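Local structure of colicin-D (Escherichia coli, 5ZNM) at the interface of chains A and B. The protein kills Escherichia coli and closely related bacteria as a tRNase toxin that inhibits protein synthesis, represented here by its central and C-terminal tRNase domains. Coordinates in Å, arbitrary orientation; residue numbers count along the deposited sequence, not the author numbering. Chains: chain A/B, Colicin-D.

The interface of chains A and B. Residues chain A 67-71, 73, 217; chain B 68-73, 217.
Strand 65-71 of chain A runs antiparallel to strand 65-71 of chain B, and the loops at residues 72-73 and at A:Pro217 and B:Pro217 flank the pair. The motif is a two-fold antiparallel strand pairing between two copies of this cloacin-family colicin, centred on A:Ala70 and B:Ala70. It may reflect the crystal, since the structure alone does not show that the dimer forms in solution. A:Ala70 N donates to B:Ala70 O at 3.0 Å, and B:Ala70 N returns the bond to A:Ala70 O at 3.0 Å. Both are moderately bent, 151° and 156° at the hydrogen. In each, the donor sits above the carbonyl plane rather than on a lone pair. A:Ala70 CB and B:Ala70 CB lie side by side, 4.1 Å apart.

On one side of the strand pair, A:Ile73 and B:Ile73 cross obliquely and meet branch tip to branch tip. A:Ile73 CG2 and B:Ile73 CG2 are 3.4 Å apart, tighter than usual, though both residues are poorly ordered. With CG1 anti to the backbone N, each CG2 takes the crowded position between the backbone N and the carbonyl carbon, and this is the branch that meets its twin. A:Ile73 CG2 also packs on the methyl CB of B:Ala69 at 3.6 Å. The other branch of B:Ile73 reaches the indole of A:Trp67, with B:Ile73 CD1 3.6 Å from A:Trp67 CZ2 on the benzo ring. A:Trp67 CD1, on the pyrrole ring, lies 3.7 Å from CB of the poorly ordered B:Asp72.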
loop_
_atom_site.group_PDB
_atom_site.type_symbol
_atom_site.label_atom_id
_atom_site.label_comp_id
_atom_site.label_asym_id
_atom_site.label_seq_id
_atom_site.Cartn_x
_atom_site.Cartn_y
_atom_site.Cartn_z
ATOM N N TRP A 67 -7.380 -5.750 -6.346
ATOM C CA TRP A 67 -6.116 -5.055 -6.147
ATOM C C TRP A 67 -6.280 -4.050 -5.010
ATOM O O TRP A 67 -7.263 -3.305 -4.985
ATOM C CB TRP A 67 -5.717 -4.343 -7.440
ATOM C CG TRP A 67 -4.434 -3.540 -7.394
ATOM C CD1 TRP A 67 -3.186 -3.981 -7.693
ATOM C CD2 TRP A 67 -4.309 -2.148 -7.089
ATOM N NE1 TRP A 67 -2.281 -2.950 -7.587
ATOM C CE2 TRP A 67 -2.949 -1.813 -7.216
ATOM C CE3 TRP A 67 -5.219 -1.151 -6.717
ATOM C CZ2 TRP A 67 -2.470 -0.528 -6.970
ATOM C CZ3 TRP A 67 -4.750 0.125 -6.487
ATOM C CH2 TRP A 67 -3.379 0.428 -6.616
ATOM N N THR A 68 -5.318 -4.022 -4.085
ATOM C CA THR A 68 -5.373 -3.174 -2.898
ATOM C C THR A 68 -4.126 -2.297 -2.819
ATOM O O THR A 68 -3.014 -2.751 -3.115
ATOM C CB THR A 68 -5.469 -4.038 -1.618
ATOM O OG1 THR A 68 -6.653 -4.848 -1.671
ATOM C CG2 THR A 68 -5.523 -3.165 -0.386
ATOM N N ALA A 69 -4.306 -1.038 -2.437
ATOM C CA ALA A 69 -3.178 -0.177 -2.096
ATOM C C ALA A 69 -3.470 0.486 -0.765
ATOM O O ALA A 69 -4.552 1.052 -0.578
ATOM C CB ALA A 69 -2.922 0.883 -3.159
ATOM N N ALA A 70 -2.518 0.411 0.161
ATOM C CA ALA A 70 -2.657 1.069 1.444
ATOM C C ALA A 70 -1.303 1.624 1.856
ATOM O O ALA A 70 -0.258 1.144 1.414
ATOM C CB ALA A 70 -3.208 0.115 2.521
ATOM N N GLY A 71 -1.338 2.656 2.677
ATOM C CA GLY A 71 -0.130 3.325 3.098
ATOM C C GLY A 71 0.107 4.602 2.324
ATOM O O GLY A 71 -0.710 5.077 1.534
ATOM N N ILE A 73 2.310 5.051 0.072
ATOM C CA ILE A 73 2.414 4.550 -1.290
ATOM C C ILE A 73 1.044 4.522 -1.964
ATOM O O ILE A 73 0.932 4.200 -3.151
ATOM C CB ILE A 73 3.056 3.151 -1.274
ATOM C CG1 ILE A 73 3.727 2.838 -2.616
ATOM C CG2 ILE A 73 2.030 2.114 -0.861
ATOM C CD1 ILE A 73 4.929 3.715 -2.900
ATOM N N PRO A 217 -5.007 -6.852 3.643
ATOM C CA PRO A 217 -4.144 -6.197 2.643
ATOM C C PRO A 217 -3.443 -7.179 1.717
ATOM O O PRO A 217 -3.067 -6.804 0.598
ATOM C CB PRO A 217 -3.148 -5.410 3.510
ATOM C CG PRO A 217 -3.127 -6.138 4.808
ATOM C CD PRO A 217 -4.534 -6.625 5.019
ATOM N N THR B 68 5.019 3.793 4.926
ATOM C CA THR B 68 4.315 2.516 4.989
ATOM C C THR B 68 3.841 2.104 3.599
ATOM O O THR B 68 3.368 2.940 2.825
ATOM C CB THR B 68 3.092 2.614 5.951
ATOM O OG1 THR B 68 3.541 2.948 7.274
ATOM C CG2 THR B 68 2.331 1.290 6.002
ATOM N N ALA B 69 3.968 0.815 3.280
ATOM C CA ALA B 69 3.360 0.255 2.079
ATOM C C ALA B 69 2.694 -1.062 2.442
ATOM O O ALA B 69 3.304 -1.910 3.101
ATOM C CB ALA B 69 4.383 0.040 0.961
ATOM N N ALA B 70 1.439 -1.223 2.028
ATOM C CA ALA B 70 0.723 -2.467 2.229
ATOM C C ALA B 70 -0.164 -2.717 1.015
ATOM O O ALA B 70 -0.491 -1.797 0.259
ATOM C CB ALA B 70 -0.110 -2.433 3.518
ATOM N N GLY B 71 -0.519 -3.978 0.813
ATOM C CA GLY B 71 -1.333 -4.351 -0.325
ATOM C C GLY B 71 -0.496 -4.902 -1.459
ATOM O O GLY B 71 0.691 -5.197 -1.328
ATOM N N ASP B 72 -1.150 -5.037 -2.608
ATOM C CA ASP B 72 -0.455 -5.558 -3.767
ATOM C C ASP B 72 0.708 -4.650 -4.109
ATOM O O ASP B 72 1.823 -5.121 -4.369
ATOM C CB ASP B 72 -1.441 -5.691 -4.929
ATOM C CG ASP B 72 -2.822 -6.177 -4.475
ATOM O OD1 ASP B 72 -3.623 -5.363 -4.036
ATOM O OD2 ASP B 72 -3.111 -7.373 -4.561
ATOM N N ILE B 73 0.491 -3.344 -3.956
ATOM C CA ILE B 73 1.426 -2.279 -4.288
ATOM C C ILE B 73 2.670 -2.353 -3.407
ATOM O O ILE B 73 3.542 -1.478 -3.461
ATOM C CB ILE B 73 0.711 -0.919 -4.170
ATOM C CG1 ILE B 73 1.311 0.104 -5.139
ATOM C CG2 ILE B 73 0.684 -0.450 -2.727
ATOM C CD1 ILE B 73 1.092 -0.266 -6.602
ATOM N N PRO B 217 -2.178 2.387 8.771
ATOM C CA PRO B 217 -1.613 2.558 7.418
ATOM C C PRO B 217 -1.482 4.015 7.014
ATOM O O PRO B 217 -0.591 4.367 6.221
ATOM C CB PRO B 217 -2.617 1.806 6.529
ATOM C CG PRO B 217 -3.896 1.840 7.316
ATOM C CD PRO B 217 -3.463 1.677 8.741
#